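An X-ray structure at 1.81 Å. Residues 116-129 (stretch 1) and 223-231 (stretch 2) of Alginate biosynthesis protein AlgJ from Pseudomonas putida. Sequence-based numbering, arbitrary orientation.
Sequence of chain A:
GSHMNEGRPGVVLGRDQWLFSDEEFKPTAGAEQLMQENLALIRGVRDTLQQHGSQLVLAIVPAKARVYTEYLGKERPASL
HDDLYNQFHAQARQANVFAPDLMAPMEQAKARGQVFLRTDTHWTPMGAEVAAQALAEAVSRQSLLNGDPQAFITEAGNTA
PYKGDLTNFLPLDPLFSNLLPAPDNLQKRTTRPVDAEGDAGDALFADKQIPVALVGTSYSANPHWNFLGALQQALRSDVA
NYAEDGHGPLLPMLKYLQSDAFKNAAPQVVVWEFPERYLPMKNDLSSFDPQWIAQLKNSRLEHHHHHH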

ATOM      1  N   PHE A 116       1.611  12.637  -2.302  1.00 27.80           N
ATOM      2  CA  PHE A 116       1.545  11.814  -3.522  1.00 24.98           C
ATOM      3  C   PHE A 116       2.144  12.597  -4.687  1.00 27.86           C
ATOM      4  O   PHE A 116       2.147  13.842  -4.668  1.00 24.00           O
ATOM      5  CB  PHE A 116       0.101  11.435  -3.916  1.00 24.42           C
ATOM      6  CG  PHE A 116      -0.517  10.354  -3.067  1.00 26.64           C
ATOM      7  CD1 PHE A 116      -1.065  10.665  -1.830  1.00 26.65           C
ATOM      8  CD2 PHE A 116      -0.610   9.050  -3.543  1.00 23.07           C
ATOM      9  CE1 PHE A 116      -1.648   9.698  -1.054  1.00 32.87           C
ATOM     10  CE2 PHE A 116      -1.199   8.068  -2.775  1.00 28.09           C
ATOM     11  CZ  PHE A 116      -1.717   8.387  -1.528  1.00 31.02           C
ATOM     12  N   LEU A 117       2.621  11.881  -5.699  1.00 23.14           N
ATOM     13  CA  LEU A 117       3.106  12.506  -6.938  1.00 29.44           C
ATOM     14  C   LEU A 117       1.933  13.077  -7.732  1.00 26.70           C
ATOM     15  O   LEU A 117       0.834  12.541  -7.672  1.00 21.74           O
ATOM     16  CB  LEU A 117       3.865  11.483  -7.794  1.00 26.49           C
ATOM     17  CG  LEU A 117       5.188  10.960  -7.218  1.00 34.39           C
ATOM     18  CD1 LEU A 117       5.537   9.648  -7.865  1.00 41.77           C
ATOM     19  CD2 LEU A 117       6.280  11.930  -7.471  1.00 34.34           C
ATOM     20  N   ARG A 118       2.167  14.153  -8.474  1.00 24.69           N
ATOM     21  CA  ARG A 118       1.112  14.757  -9.311  1.00 25.71           C
ATOM     22  C   ARG A 118       0.662  13.868 -10.501  1.00 24.88           C
ATOM     23  O   ARG A 118      -0.537  13.792 -10.804  1.00 24.17           O
ATOM     24  CB  ARG A 118       1.588  16.136  -9.811  1.00 23.43           C
ATOM     25  CG  ARG A 118       0.625  16.859 -10.773  1.00 25.64           C
ATOM     26  CD  ARG A 118       1.092  18.302 -11.059  1.00 26.46           C
ATOM     27  NE  ARG A 118       2.524  18.377 -11.304  1.00 26.29           N
ATOM     28  CZ  ARG A 118       3.111  18.048 -12.449  1.00 27.82           C
ATOM     29  NH1 ARG A 118       2.385  17.640 -13.480  1.00 27.95           N
ATOM     30  NH2 ARG A 118       4.432  18.140 -12.563  1.00 27.27           N
ATOM     31  N   THR A 119       1.602  13.185 -11.157  1.00 24.18           N
ATOM     32  CA  THR A 119       1.296  12.449 -12.381  1.00 26.05           C
ATOM     33  C   THR A 119       1.411  10.933 -12.249  1.00 26.95           C
ATOM     34  O   THR A 119       1.424  10.211 -13.241  1.00 25.29           O
ATOM     35  CB  THR A 119       2.204  12.890 -13.524  1.00 29.46           C
ATOM     36  OG1 THR A 119       3.541  12.440 -13.276  1.00 28.40           O
ATOM     37  CG2 THR A 119       2.188  14.428 -13.655  1.00 28.17           C
ATOM     38  N   ASP A 120       1.485  10.457 -11.014  1.00 22.97           N
ATOM     39  CA  ASP A 120       1.763   9.041 -10.747  1.00 26.52           C
ATOM     40  C   ASP A 120       0.790   8.553  -9.671  1.00 26.20           C
ATOM     41  O   ASP A 120       0.281   9.360  -8.896  1.00 26.05           O
ATOM     42  CB  ASP A 120       3.229   8.902 -10.314  1.00 20.84           C
ATOM     43  CG  ASP A 120       3.704   7.443 -10.174  1.00 28.91           C
ATOM     44  OD1 ASP A 120       3.417   6.816  -9.130  1.00 30.89           O
ATOM     45  OD2 ASP A 120       4.402   6.957 -11.105  1.00 27.43           O
ATOM     46  N   THR A 121       0.506   7.257  -9.624  1.00 25.91           N
ATOM     47  CA  THR A 121      -0.408   6.729  -8.615  1.00 26.96           C
ATOM     48  C   THR A 121       0.184   6.747  -7.207  1.00 22.40           C
ATOM     49  O   THR A 121      -0.552   6.691  -6.221  1.00 25.40           O
ATOM     50  CB  THR A 121      -0.822   5.262  -8.916  1.00 24.13           C
ATOM     51  OG1 THR A 121       0.346   4.440  -8.888  1.00 26.14           O
ATOM     52  CG2 THR A 121      -1.504   5.169 -10.271  1.00 27.30           C
ATOM     53  N   HIS A 122       1.508   6.805  -7.098  1.00 24.38           N
ATOM     54  CA  HIS A 122       2.145   6.453  -5.826  1.00 22.35           C
ATOM     55  C   HIS A 122       2.392   7.608  -4.865  1.00 26.58           C
ATOM     56  O   HIS A 122       2.471   8.770  -5.257  1.00 26.39           O
ATOM     57  CB  HIS A 122       3.477   5.750  -6.093  1.00 19.86           C
ATOM     58  CG  HIS A 122       3.311   4.433  -6.790  1.00 23.51           C
ATOM     59  ND1 HIS A 122       3.548   4.264  -8.138  1.00 26.20           N
ATOM     60  CD2 HIS A 122       2.892   3.232  -6.322  1.00 23.24           C
ATOM     61  CE1 HIS A 122       3.302   3.003  -8.465  1.00 26.14           C
ATOM     62  NE2 HIS A 122       2.890   2.359  -7.384  1.00 24.84           N
ATOM     63  N   TRP A 123       2.541   7.275  -3.588  1.00 25.16           N
ATOM     64  CA  TRP A 123       3.055   8.253  -2.650  1.00 23.75           C
ATOM     65  C   TRP A 123       4.467   8.692  -3.034  1.00 25.49           C
ATOM     66  O   TRP A 123       5.225   7.954  -3.669  1.00 27.00           O
ATOM     67  CB  TRP A 123       3.042   7.704  -1.214  1.00 22.67           C
ATOM     68  CG  TRP A 123       3.549   6.282  -1.036  1.00 23.23           C
ATOM     69  CD1 TRP A 123       4.477   5.607  -1.797  1.00 21.27           C
ATOM     70  CD2 TRP A 123       3.173   5.392   0.028  1.00 25.30           C
ATOM     71  NE1 TRP A 123       4.684   4.336  -1.265  1.00 25.22           N
ATOM     72  CE2 TRP A 123       3.894   4.185  -0.152  1.00 22.85           C
ATOM     73  CE3 TRP A 123       2.279   5.495   1.104  1.00 24.22           C
ATOM     74  CZ2 TRP A 123       3.747   3.080   0.713  1.00 24.05           C
ATOM     75  CZ3 TRP A 123       2.142   4.395   1.967  1.00 25.08           C
ATOM     76  CH2 TRP A 123       2.868   3.202   1.749  1.00 25.23           C
ATOM     77  N   THR A 124       4.793   9.924  -2.663  1.00 22.94           N
ATOM     78  CA  THR A 124       6.158  10.422  -2.688  1.00 20.14           C
ATOM     79  C   THR A 124       6.980   9.784  -1.579  1.00 23.98           C
ATOM     80  O   THR A 124       6.422   9.210  -0.641  1.00 24.23           O
ATOM     81  CB  THR A 124       6.210  11.960  -2.479  1.00 22.72           C
ATOM     82  OG1 THR A 124       5.766  12.265  -1.148  1.00 25.90           O
ATOM     83  CG2 THR A 124       5.350  12.705  -3.540  1.00 21.95           C
ATOM     84  N   PRO A 125       8.307   9.894  -1.675  1.00 29.12           N
ATOM     85  CA  PRO A 125       9.120   9.365  -0.579  1.00 29.30           C
ATOM     86  C   PRO A 125       8.759   9.978   0.778  1.00 30.38           C
ATOM     87  O   PRO A 125       8.753   9.266   1.784  1.00 29.17           O
ATOM     88  CB  PRO A 125      10.532   9.739  -0.991  1.00 31.44           C
ATOM     89  CG  PRO A 125      10.469   9.796  -2.482  1.00 31.40           C
ATOM     90  CD  PRO A 125       9.137  10.323  -2.817  1.00 30.46           C
HETATM   91  N   MSE A 126       8.468  11.279   0.814  1.00 31.71           N
HETATM   92  CA  MSE A 126       8.023  11.871   2.063  1.00 32.86           C
HETATM   93  C   MSE A 126       6.685  11.283   2.517  1.00 31.04           C
HETATM   94  O   MSE A 126       6.484  11.049   3.718  1.00 31.10           O
HETATM   95  CB  MSE A 126       7.924  13.398   1.935  1.00 35.71           C
HETATM   96  CG  MSE A 126       7.637  14.090   3.245  1.00 50.37           C
HETATM   97 SE   MSE A 126       5.720  14.452   3.524  1.00 41.92          SE
HETATM   98  CE  MSE A 126       5.504  15.991   2.325  1.00 40.62           C
ATOM     99  N   GLY A 127       5.781  11.033   1.568  1.00 29.79           N
ATOM    100  CA  GLY A 127       4.487  10.464   1.894  1.00 28.63           C
ATOM    101  C   GLY A 127       4.622   9.065   2.484  1.00 29.86           C
ATOM    102  O   GLY A 127       3.964   8.701   3.467  1.00 26.37           O
ATOM    103  N   ALA A 128       5.483   8.269   1.871  1.00 25.67           N
ATOM    104  CA  ALA A 128       5.702   6.903   2.353  1.00 26.11           C
ATOM    105  C   ALA A 128       6.358   6.922   3.744  1.00 27.37           C
ATOM    106  O   ALA A 128       6.110   6.076   4.589  1.00 26.22           O
ATOM    107  CB  ALA A 128       6.545   6.116   1.345  1.00 23.78           C
ATOM    108  N   GLU A 129       7.174   7.931   3.996  1.00 26.61           N
ATOM    109  CA  GLU A 129       7.874   8.021   5.260  1.00 27.75           C
ATOM    110  C   GLU A 129       6.882   8.357   6.385  1.00 28.20           C
ATOM    111  O   GLU A 129       6.980   7.816   7.491  1.00 27.90           O
ATOM    112  CB  GLU A 129       8.990   9.069   5.152  1.00 30.40           C
ATOM    113  CG  GLU A 129       9.764   9.312   6.434  1.00 47.56           C
ATOM    114  CD  GLU A 129      10.779  10.421   6.264  1.00 52.72           C
ATOM    115  OE1 GLU A 129      10.387  11.608   6.309  1.00 58.86           O
ATOM    116  OE2 GLU A 129      11.964  10.102   6.049  1.00 50.57           O
ATOM    117  N   PRO A 223      11.665   0.784  -5.235  1.00 22.11           N
ATOM    118  CA  PRO A 223      12.686   1.481  -4.446  1.00 29.23           C
ATOM    119  C   PRO A 223      12.514   3.011  -4.451  1.00 27.74           C
ATOM    120  O   PRO A 223      12.976   3.676  -3.517  1.00 24.63           O
ATOM    121  CB  PRO A 223      14.000   1.095  -5.146  1.00 28.78           C
ATOM    122  CG  PRO A 223      13.708  -0.217  -5.810  1.00 32.94           C
ATOM    123  CD  PRO A 223      12.271  -0.082  -6.266  1.00 29.15           C
ATOM    124  N   HIS A 224      11.869   3.568  -5.472  1.00 26.57           N
ATOM    125  CA  HIS A 224      11.783   5.033  -5.567  1.00 26.54           C
ATOM    126  C   HIS A 224      11.067   5.661  -4.364  1.00 29.51           C
ATOM    127  O   HIS A 224      11.375   6.789  -3.994  1.00 30.54           O
ATOM    128  CB  HIS A 224      11.054   5.476  -6.855  1.00 24.11           C
ATOM    129  CG  HIS A 224      11.883   5.405  -8.102  1.00 28.23           C
ATOM    130  ND1 HIS A 224      13.218   5.739  -8.142  1.00 33.71           N
ATOM    131  CD2 HIS A 224      11.544   5.077  -9.372  1.00 27.55           C
ATOM    132  CE1 HIS A 224      13.674   5.595  -9.374  1.00 35.22           C
ATOM    133  NE2 HIS A 224      12.677   5.186 -10.139  1.00 34.41           N
ATOM    134  N   TRP A 225      10.106   4.955  -3.765  1.00 22.16           N
ATOM    135  CA  TRP A 225       9.331   5.543  -2.665  1.00 20.76           C
ATOM    136  C   TRP A 225      10.001   5.247  -1.316  1.00 19.03           C
ATOM    137  O   TRP A 225       9.601   5.801  -0.296  1.00 24.77           O
ATOM    138  CB  TRP A 225       7.872   5.048  -2.681  1.00 22.83           C
ATOM    139  CG  TRP A 225       7.356   4.770  -4.088  1.00 28.35           C
ATOM    140  CD1 TRP A 225       6.711   3.636  -4.535  1.00 26.80           C
ATOM    141  CD2 TRP A 225       7.483   5.635  -5.232  1.00 24.87           C
ATOM    142  NE1 TRP A 225       6.415   3.763  -5.890  1.00 24.48           N
ATOM    143  CE2 TRP A 225       6.897   4.967  -6.337  1.00 24.64           C
ATOM    144  CE3 TRP A 225       8.046   6.904  -5.431  1.00 25.12           C
ATOM    145  CZ2 TRP A 225       6.862   5.528  -7.616  1.00 25.66           C
ATOM    146  CZ3 TRP A 225       8.007   7.459  -6.700  1.00 24.67           C
ATOM    147  CH2 TRP A 225       7.428   6.772  -7.779  1.00 24.14           C
ATOM    148  N   ASN A 226      11.018   4.385  -1.348  1.00 24.29           N
ATOM    149  CA  ASN A 226      11.816   3.997  -0.171  1.00 26.52           C
ATOM    150  C   ASN A 226      10.964   3.599   1.033  1.00 27.28           C
ATOM    151  O   ASN A 226      11.328   3.895   2.175  1.00 25.99           O
ATOM    152  CB  ASN A 226      12.775   5.135   0.250  1.00 26.26           C
ATOM    153  CG  ASN A 226      13.944   4.634   1.112  1.00 32.50           C
ATOM    154  OD1 ASN A 226      14.535   3.593   0.826  1.00 34.63           O
ATOM    155  ND2 ASN A 226      14.248   5.352   2.192  1.00 27.25           N
ATOM    156  N   PHE A 227       9.824   2.947   0.793  1.00 26.79           N
ATOM    157  CA  PHE A 227       8.957   2.561   1.903  1.00 25.87           C
ATOM    158  C   PHE A 227       9.634   1.516   2.798  1.00 23.30           C
ATOM    159  O   PHE A 227       9.519   1.589   4.032  1.00 22.90           O
ATOM    160  CB  PHE A 227       7.621   2.040   1.385  1.00 23.22           C
ATOM    161  CG  PHE A 227       6.596   1.785   2.461  1.00 22.96           C
ATOM    162  CD1 PHE A 227       6.369   2.710   3.466  1.00 23.33           C
ATOM    163  CD2 PHE A 227       5.844   0.604   2.448  1.00 25.08           C
ATOM    164  CE1 PHE A 227       5.409   2.477   4.433  1.00 26.14           C
ATOM    165  CE2 PHE A 227       4.874   0.373   3.409  1.00 24.83           C
ATOM    166  CZ  PHE A 227       4.662   1.297   4.406  1.00 24.54           C
ATOM    167  N   LEU A 228      10.335   0.557   2.191  1.00 21.12           N
ATOM    168  CA  LEU A 228      11.088  -0.422   2.989  1.00 24.97           C
ATOM    169  C   LEU A 228      12.077   0.262   3.940  1.00 27.97           C
ATOM    170  O   LEU A 228      12.150  -0.054   5.134  1.00 25.05           O
ATOM    171  CB  LEU A 228      11.854  -1.397   2.089  1.00 25.39           C
ATOM    172  CG  LEU A 228      12.633  -2.486   2.830  1.00 29.77           C
ATOM    173  CD1 LEU A 228      11.664  -3.351   3.589  1.00 30.51           C
ATOM    174  CD2 LEU A 228      13.397  -3.303   1.828  1.00 35.36           C
ATOM    175  N   GLY A 229      12.862   1.184   3.391  1.00 25.89           N
ATOM    176  CA  GLY A 229      13.876   1.851   4.190  1.00 27.23           C
ATOM    177  C   GLY A 229      13.215   2.673   5.281  1.00 27.50           C
ATOM    178  O   GLY A 229      13.695   2.703   6.420  1.00 29.89           O
ATOM    179  N   ALA A 230      12.113   3.333   4.930  1.00 24.94           N
ATOM    180  CA  ALA A 230      11.422   4.201   5.886  1.00 26.20           C
ATOM    181  C   ALA A 230      10.906   3.364   7.072  1.00 28.02           C
ATOM    182  O   ALA A 230      10.979   3.785   8.228  1.00 27.64           O
ATOM    183  CB  ALA A 230      10.288   4.951   5.209  1.00 28.31           C
ATOM    184  N   LEU A 231      10.423   2.164   6.777  1.00 25.33           N
ATOM    185  CA  LEU A 231       9.982   1.223   7.803  1.00 27.46           C
ATOM    186  C   LEU A 231      11.137   0.735   8.689  1.00 29.85           C
ATOM    187  O   LEU A 231      11.009   0.717   9.907  1.00 28.56           O
ATOM    188  CB  LEU A 231       9.287   0.004   7.162  1.00 26.69           C
ATOM    189  CG  LEU A 231       7.841   0.192   6.711  1.00 28.91           C
ATOM    190  CD1 LEU A 231       7.341  -1.015   5.892  1.00 27.63           C
ATOM    191  CD2 LEU A 231       6.960   0.472   7.947  1.00 29.25           C
TER
HETATM  192  O   HOH W   1      10.133   7.059   2.128  1.00 28.33           O

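Packing of residues 116-129 against residues 223-231 of AlgJ, two segments of one chain that lie about a hundred residues apart in sequence and bury 514 Å² between them. Stretch 1 runs as a loop into a helix that begins at Pro125; stretch 2 passes from a short 3-10 segment, 223-225, into a helix that begins at Phe227. The two helix axes approach to 9.1 Å and run in broadly the same direction, 40° apart. The backbones come nearest where the helices start, with Pro125 CA 4.4 Å from Trp225 CA. No direct hydrogen bond joins the stretches, so the contact rests on aromatic and apolar packing together with one bridging water.

Trp225 covers the most surface, its indole lying along the loop of stretch 1. His122 forms an offset stack with its five-membered ring, the centroids 4.5 Å apart and the planes inclined by 27°; Trp225 NE1 sits over the imidazole face, 3.3 Å from His122 CG. The His122 CB methylene adds a CH-pi contact, 3.8 Å from the centroid of the same five-membered ring. Asp120 fixes the histidine from within the loop: its OD1 accepts from His122 ND1 at 2.7 Å and from His122 N at 2.8 Å. At the far end of the indole, Leu117 CD1 meets Trp225 CH2 at 3.4 Å. Trp123 O lies 3.5 Å from Trp225 CE3, buried by the contact and without a polar partner in the model.

Trp123 spans two residues of stretch 2. Its CA-to-CB bond points sideways, but the indole reaches across, placing CD1 3.6 Å from Trp225 CB and CZ2 3.6 Å from Phe227 CG. CZ2 lies over a face of the Phe227 ring, although the two ring planes are inclined by 47°. Phe227 also packs against the helix of stretch 1, its CD1 4.0 Å from Ala128 CB, while Ala128 O approaches the ring edge, 3.6 Å from CD1.

Small side chains lie between the helix of stretch 1 and stretch 2. Ala128 CB points toward stretch 2 and rests 3.5 Å from Trp225 O; farther along, Ala230 CB lies 3.9 Å from Glu129 CA. At the start of the stretch 1 helix, Thr124 OG1 caps the first turn by accepting from Gly127 N at 3.0 Å, and Pro125 CG packs 3.5 Å from His224 O. Water 1 links the two backbones here, 2.6 Å from Pro125 O and 2.8 Å from Trp225 O; both carbonyls are acceptors, so the water can join them where a direct hydrogen bond cannot.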